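Local coordinates for peptidoglycan N-acetylglucosamine deacetylase (PDB 5N1P), which removes acetyl groups from N-acetylglucosamine residues of peptidoglycan, using a bound metal ion such as zinc, at residues L20-L34 with L45-H59. Numbering follows the deposited sequence.
Sequences LNTLKQHDAKATFFL and LVKRENAEGHYVGMH. With ZN (zinc ion), chain F; 8GK (~{N}-oxidanylnaphthalene-1-carboxamide), chain E.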
loop_
_atom_site.group_PDB
_atom_site.type_symbol
_atom_site.label_atom_id
_atom_site.label_comp_id
_atom_site.label_asym_id
_atom_site.label_seq_id
_atom_site.Cartn_x
_atom_site.Cartn_y
_atom_site.Cartn_z
ATOM N N LEU A 20 10.261 2.451 -8.426
ATOM C CA LEU A 20 9.616 2.100 -9.684
ATOM C C LEU A 20 10.596 1.484 -10.668
ATOM O O LEU A 20 10.255 0.539 -11.380
ATOM C CB LEU A 20 8.952 3.331 -10.299
ATOM C CG LEU A 20 7.689 3.754 -9.552
ATOM C CD1 LEU A 20 7.225 5.109 -10.040
ATOM C CD2 LEU A 20 6.593 2.709 -9.751
ATOM N N ASN A 21 11.817 2.005 -10.699
ATOM C CA ASN A 21 12.839 1.460 -11.585
ATOM C C ASN A 21 13.230 0.052 -11.152
ATOM O O ASN A 21 13.414 -0.834 -11.981
ATOM C CB ASN A 21 14.055 2.380 -11.624
ATOM C CG ASN A 21 13.746 3.722 -12.268
ATOM O OD1 ASN A 21 12.816 3.837 -13.069
ATOM N ND2 ASN A 21 14.519 4.744 -11.918
ATOM N N THR A 22 13.318 -0.159 -9.843
ATOM C CA THR A 22 13.652 -1.471 -9.307
ATOM C C THR A 22 12.564 -2.491 -9.647
ATOM O O THR A 22 12.860 -3.608 -10.076
ATOM C CB THR A 22 13.868 -1.399 -7.779
ATOM O OG1 THR A 22 15.005 -0.564 -7.511
ATOM C CG2 THR A 22 14.109 -2.788 -7.192
ATOM N N LEU A 23 11.303 -2.098 -9.475
ATOM C CA LEU A 23 10.186 -2.979 -9.794
ATOM C C LEU A 23 10.186 -3.351 -11.283
ATOM O O LEU A 23 9.992 -4.516 -11.642
ATOM C CB LEU A 23 8.861 -2.316 -9.402
ATOM C CG LEU A 23 8.679 -2.159 -7.884
ATOM C CD1 LEU A 23 7.492 -1.259 -7.567
ATOM C CD2 LEU A 23 8.523 -3.534 -7.235
ATOM N N LYS A 24 10.431 -2.363 -12.139
ATOM C CA LYS A 24 10.459 -2.589 -13.584
ATOM C C LYS A 24 11.587 -3.533 -13.993
ATOM O O LYS A 24 11.395 -4.399 -14.850
ATOM C CB LYS A 24 10.597 -1.261 -14.332
ATOM C CG LYS A 24 10.548 -1.407 -15.849
ATOM C CD LYS A 24 10.762 -0.076 -16.544
ATOM C CE LYS A 24 9.631 0.896 -16.248
ATOM N NZ LYS A 24 9.760 2.146 -17.049
ATOM N N GLN A 25 12.753 -3.371 -13.374
ATOM C CA GLN A 25 13.921 -4.209 -13.666
ATOM C C GLN A 25 13.708 -5.674 -13.277
ATOM O O GLN A 25 14.397 -6.564 -13.787
ATOM C CB GLN A 25 15.153 -3.646 -12.956
ATOM C CG GLN A 25 15.704 -2.381 -13.613
ATOM C CD GLN A 25 16.607 -1.576 -12.696
ATOM O OE1 GLN A 25 16.957 -2.021 -11.604
ATOM N NE2 GLN A 25 16.990 -0.383 -13.140
ATOM N N HIS A 26 12.746 -5.923 -12.389
ATOM C CA HIS A 26 12.397 -7.292 -12.001
ATOM C C HIS A 26 11.011 -7.692 -12.509
ATOM O O HIS A 26 10.479 -8.726 -12.104
ATOM C CB HIS A 26 12.442 -7.462 -10.480
ATOM C CG HIS A 26 13.804 -7.291 -9.884
ATOM N ND1 HIS A 26 14.335 -6.054 -9.581
ATOM C CD2 HIS A 26 14.737 -8.200 -9.518
ATOM C CE1 HIS A 26 15.539 -6.210 -9.062
ATOM N NE2 HIS A 26 15.808 -7.503 -9.013
ATOM N N ASP A 27 10.442 -6.871 -13.391
ATOM C CA ASP A 27 9.102 -7.083 -13.941
ATOM C C ASP A 27 8.086 -7.425 -12.856
ATOM O O ASP A 27 7.276 -8.340 -13.004
ATOM C CB ASP A 27 9.129 -8.177 -15.011
ATOM C CG ASP A 27 9.932 -7.773 -16.234
ATOM O OD1 ASP A 27 9.585 -6.747 -16.858
ATOM O OD2 ASP A 27 10.910 -8.475 -16.570
ATOM N N ALA A 28 8.151 -6.685 -11.756
ATOM C CA ALA A 28 7.227 -6.868 -10.651
ATOM C C ALA A 28 6.204 -5.741 -10.661
ATOM O O ALA A 28 6.543 -4.608 -10.992
ATOM C CB ALA A 28 7.970 -6.890 -9.331
ATOM N N LYS A 29 4.961 -6.062 -10.316
ATOM C CA LYS A 29 3.902 -5.062 -10.213
ATOM C C LYS A 29 3.515 -4.957 -8.745
ATOM O O LYS A 29 3.531 -5.949 -8.020
ATOM C CB LYS A 29 2.693 -5.439 -11.073
ATOM C CG LYS A 29 2.986 -5.577 -12.571
ATOM C CD LYS A 29 3.575 -4.304 -13.150
ATOM C CE LYS A 29 3.488 -4.301 -14.683
ATOM N NZ LYS A 29 4.369 -5.330 -15.295
ATOM N N ALA A 30 3.179 -3.755 -8.297
ATOM C CA ALA A 30 2.931 -3.516 -6.886
ATOM C C ALA A 30 1.746 -2.585 -6.708
ATOM O O ALA A 30 1.091 -2.204 -7.688
ATOM C CB ALA A 30 4.177 -2.928 -6.232
ATOM N N THR A 31 1.475 -2.229 -5.452
ATOM C CA THR A 31 0.307 -1.423 -5.103
ATOM C C THR A 31 0.769 -0.265 -4.234
ATOM O O THR A 31 1.568 -0.461 -3.328
ATOM C CB THR A 31 -0.732 -2.295 -4.369
ATOM O OG1 THR A 31 -1.158 -3.350 -5.247
ATOM C CG2 THR A 31 -1.942 -1.483 -3.911
ATOM N N PHE A 32 0.281 0.942 -4.520
ATOM C CA PHE A 32 0.701 2.147 -3.814
ATOM C C PHE A 32 -0.496 2.814 -3.177
ATOM O O PHE A 32 -1.508 2.990 -3.841
ATOM C CB PHE A 32 1.368 3.141 -4.782
ATOM C CG PHE A 32 2.693 2.670 -5.302
ATOM C CD1 PHE A 32 2.767 1.840 -6.406
ATOM C CD2 PHE A 32 3.860 3.014 -4.646
ATOM C CE1 PHE A 32 3.986 1.380 -6.864
ATOM C CE2 PHE A 32 5.091 2.572 -5.103
ATOM C CZ PHE A 32 5.155 1.750 -6.217
ATOM N N PHE A 33 -0.375 3.221 -1.916
ATOM C CA PHE A 33 -1.459 3.898 -1.211
ATOM C C PHE A 33 -0.984 5.290 -0.835
ATOM O O PHE A 33 -0.063 5.452 -0.031
ATOM C CB PHE A 33 -1.887 3.087 0.029
ATOM C CG PHE A 33 -2.544 1.778 -0.313
ATOM C CD1 PHE A 33 -3.825 1.751 -0.859
ATOM C CD2 PHE A 33 -1.890 0.577 -0.064
ATOM C CE1 PHE A 33 -4.449 0.551 -1.147
ATOM C CE2 PHE A 33 -2.510 -0.643 -0.366
ATOM C CZ PHE A 33 -3.781 -0.653 -0.909
ATOM N N LEU A 34 -1.587 6.287 -1.475
ATOM C CA LEU A 34 -1.036 7.632 -1.501
ATOM C C LEU A 34 -1.749 8.589 -0.561
ATOM O O LEU A 34 -2.967 8.515 -0.391
ATOM C CB LEU A 34 -1.116 8.185 -2.923
ATOM C CG LEU A 34 -0.530 7.304 -4.037
ATOM C CD1 LEU A 34 -0.562 8.110 -5.341
ATOM C CD2 LEU A 34 0.878 6.878 -3.668
ATOM N N LEU A 45 4.764 11.366 -10.392
ATOM C CA LEU A 45 5.042 10.034 -9.853
ATOM C C LEU A 45 3.758 9.213 -9.773
ATOM O O LEU A 45 3.772 7.992 -9.959
ATOM C CB LEU A 45 5.699 10.126 -8.476
ATOM C CG LEU A 45 7.152 10.593 -8.529
ATOM C CD1 LEU A 45 7.702 10.804 -7.128
ATOM C CD2 LEU A 45 7.999 9.587 -9.304
ATOM N N VAL A 46 2.651 9.881 -9.468
ATOM C CA VAL A 46 1.358 9.217 -9.484
ATOM C C VAL A 46 1.079 8.677 -10.881
ATOM O O VAL A 46 0.653 7.535 -11.052
ATOM C CB VAL A 46 0.215 10.170 -9.061
ATOM C CG1 VAL A 46 -1.122 9.448 -9.130
ATOM C CG2 VAL A 46 0.468 10.745 -7.665
ATOM N N LYS A 47 1.339 9.507 -11.886
ATOM C CA LYS A 47 1.124 9.109 -13.276
ATOM C C LYS A 47 1.988 7.909 -13.627
ATOM O O LYS A 47 1.526 6.935 -14.233
ATOM C CB LYS A 47 1.432 10.267 -14.218
ATOM C CG LYS A 47 1.074 9.974 -15.660
ATOM C CD LYS A 47 1.232 11.218 -16.526
ATOM C CE LYS A 47 0.246 12.295 -16.102
ATOM N NZ LYS A 47 -0.467 12.891 -17.274
ATOM N N ARG A 48 3.242 7.967 -13.219
ATOM C CA ARG A 48 4.164 6.906 -13.544
ATOM C C ARG A 48 3.796 5.576 -12.854
ATOM O O ARG A 48 3.870 4.504 -13.464
ATOM C CB ARG A 48 5.578 7.350 -13.182
ATOM C CG ARG A 48 6.604 6.589 -13.915
ATOM C CD ARG A 48 8.004 6.903 -13.467
ATOM N NE ARG A 48 8.729 5.660 -13.612
ATOM C CZ ARG A 48 9.910 5.399 -13.086
ATOM N NH1 ARG A 48 10.561 6.328 -12.397
ATOM N NH2 ARG A 48 10.433 4.201 -13.268
ATOM N N GLU A 49 3.387 5.642 -11.588
ATOM C CA GLU A 49 2.942 4.441 -10.875
ATOM C C GLU A 49 1.845 3.731 -11.655
ATOM O O GLU A 49 1.932 2.526 -11.920
ATOM C CB GLU A 49 2.446 4.795 -9.467
ATOM C CG GLU A 49 3.595 5.094 -8.505
ATOM C CD GLU A 49 3.146 5.642 -7.156
ATOM O OE1 GLU A 49 1.927 5.684 -6.879
ATOM O OE2 GLU A 49 4.040 6.030 -6.373
ATOM N N ASN A 50 0.821 4.492 -12.038
ATOM C CA ASN A 50 -0.314 3.936 -12.740
ATOM C C ASN A 50 0.044 3.463 -14.156
ATOM O O ASN A 50 -0.422 2.414 -14.599
ATOM C CB ASN A 50 -1.438 4.972 -12.787
ATOM C CG ASN A 50 -2.615 4.502 -13.589
ATOM O OD1 ASN A 50 -2.862 4.994 -14.699
ATOM N ND2 ASN A 50 -3.337 3.533 -13.056
ATOM N N ALA A 51 0.890 4.224 -14.846
ATOM C CA ALA A 51 1.277 3.899 -16.217
ATOM C C ALA A 51 2.117 2.639 -16.313
ATOM O O ALA A 51 2.117 1.968 -17.351
ATOM C CB ALA A 51 2.036 5.064 -16.837
ATOM N N GLU A 52 2.836 2.321 -15.244
ATOM C CA GLU A 52 3.765 1.197 -15.281
ATOM C C GLU A 52 3.163 -0.060 -14.668
ATOM O O GLU A 52 3.880 -0.999 -14.327
ATOM C CB GLU A 52 5.087 1.591 -14.605
ATOM C CG GLU A 52 5.731 2.746 -15.388
ATOM C CD GLU A 52 7.099 3.172 -14.892
ATOM O OE1 GLU A 52 7.620 2.570 -13.940
ATOM O OE2 GLU A 52 7.661 4.121 -15.481
ATOM N N GLY A 53 1.838 -0.079 -14.565
ATOM C CA GLY A 53 1.117 -1.294 -14.244
ATOM C C GLY A 53 0.798 -1.495 -12.781
ATOM O O GLY A 53 0.264 -2.534 -12.392
ATOM N N HIS A 54 1.126 -0.511 -11.954
ATOM C CA HIS A 54 0.879 -0.657 -10.531
ATOM C C HIS A 54 -0.487 -0.129 -10.174
ATOM O O HIS A 54 -1.045 0.706 -10.879
ATOM C CB HIS A 54 1.956 0.072 -9.727
ATOM C CG HIS A 54 3.338 -0.275 -10.173
ATOM N ND1 HIS A 54 3.893 -1.517 -9.961
ATOM C CD2 HIS A 54 4.252 0.445 -10.862
ATOM C CE1 HIS A 54 5.112 -1.542 -10.485
ATOM N NE2 HIS A 54 5.347 -0.368 -11.040
ATOM N N TYR A 55 -1.028 -0.623 -9.073
ATOM C CA TYR A 55 -2.292 -0.095 -8.602
ATOM C C TYR A 55 -2.063 1.128 -7.716
ATOM O O TYR A 55 -1.252 1.087 -6.811
ATOM C CB TYR A 55 -3.074 -1.154 -7.822
ATOM C CG TYR A 55 -4.452 -0.654 -7.473
ATOM C CD1 TYR A 55 -4.680 0.003 -6.266
ATOM C CD2 TYR A 55 -5.510 -0.816 -8.345
ATOM C CE1 TYR A 55 -5.943 0.488 -5.942
ATOM C CE2 TYR A 55 -6.789 -0.344 -8.029
ATOM C CZ TYR A 55 -6.989 0.293 -6.827
ATOM O OH TYR A 55 -8.249 0.756 -6.504
ATOM N N VAL A 56 -2.793 2.202 -7.996
ATOM C CA VAL A 56 -2.755 3.401 -7.169
ATOM C C VAL A 56 -4.062 3.552 -6.394
ATOM O O VAL A 56 -5.131 3.692 -6.981
ATOM C CB VAL A 56 -2.527 4.660 -8.005
ATOM C CG1 VAL A 56 -2.587 5.872 -7.120
ATOM C CG2 VAL A 56 -1.179 4.565 -8.734
ATOM N N GLY A 57 -3.955 3.504 -5.072
ATOM C CA GLY A 57 -5.107 3.658 -4.193
ATOM C C GLY A 57 -4.890 4.756 -3.170
ATOM O O GLY A 57 -3.907 5.494 -3.231
ATOM N N MET A 58 -5.808 4.843 -2.208
ATOM C CA MET A 58 -5.861 5.983 -1.297
ATOM C C MET A 58 -5.409 5.644 0.120
ATOM O O MET A 58 -5.733 4.577 0.636
ATOM C CB MET A 58 -7.287 6.541 -1.215
ATOM C CG MET A 58 -7.723 7.322 -2.456
ATOM S SD MET A 58 -8.258 6.296 -3.833
ATOM C CE MET A 58 -9.612 5.420 -3.053
ATOM N N HIS A 59 -4.710 6.586 0.748
ATOM C CA HIS A 59 -4.243 6.419 2.139
ATOM C C HIS A 59 -4.615 7.627 3.005
ATOM O O HIS A 59 -4.008 7.836 4.048
ATOM C CB HIS A 59 -2.728 6.200 2.172
ATOM C CG HIS A 59 -2.199 5.653 3.470
ATOM N ND1 HIS A 59 -2.825 4.646 4.175
ATOM C CD2 HIS A 59 -1.060 5.936 4.148
ATOM C CE1 HIS A 59 -2.100 4.343 5.241
ATOM N NE2 HIS A 59 -1.026 5.115 5.253
HETATM ZN ZN ZN F . 0.516 5.359 6.705
HETATM C C1 8GK E . 0.143 2.863 8.370
HETATM C C2 8GK E . 0.273 2.231 9.717
HETATM C C3 8GK E . 0.883 2.958 10.728
HETATM C C4 8GK E . 1.003 2.406 11.998
HETATM C C5 8GK E . 0.501 1.131 12.262
HETATM C C6 8GK E . -0.113 0.405 11.247
HETATM C C7 8GK E . -0.230 0.961 9.974
HETATM C C8 8GK E . 1.622 3.143 12.998
HETATM C C9 8GK E . 2.125 4.416 12.741
HETATM C C10 8GK E . 2.007 4.964 11.468
HETATM C C11 8GK E . 1.383 4.232 10.467
HETATM O O12 8GK E . -0.606 3.815 8.285
HETATM N N13 8GK E . 0.840 2.431 7.320
HETATM O O14 8GK E . 1.232 3.387 6.384
HETATM O O HOH W 1 7.670 0.380 -12.519
HETATM O O HOH W 2 2.434 5.374 7.965
#
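Glu52 OE2 is gripped by two basic groups: Arg48 NE binds it at 2.6 Å, and Lys24 NZ adds a weak salt bridge at 3.3 Å. Arg48 CG stands anti to the backbone N (chi1 -159°), and the side chain runs back alongside Leu20, whose CB sits over one guanidinium face.

His54 ND1 accepts the backbone N-H of Ala30 at 2.9 Å, with the donor close to the ring plane. At the other ring nitrogen, a water lies 2.9 Å from NE2 and donates to Leu20 O and Glu52 OE1. Phe32 turns an edge toward the His54 face in an offset edge-to-face pair, planes at 78°. The Glu49 carboxylate stacks over one face of Phe32, 15° from parallel, with CG above the ring centre. Glu49 OE1 is buried with no polar partner, which would probably raise its pKa.

Strands 31-34 and 55-58 pair in parallel, and Gly57 N meets Phe32 O almost straight at 2.8 Å. With helix 43-51 between them they form a beta-alpha-beta crossover of the NodB (CE4) domain. Just after it, His59 NE2 binds zinc at 2.1 Å, alongside Asp10 and His63. Strand 2-9 flanks strand 31-34, helix segments 20-25 and 45-51 run nearly parallel, and helix 74-89 packs against Val46 and Met58.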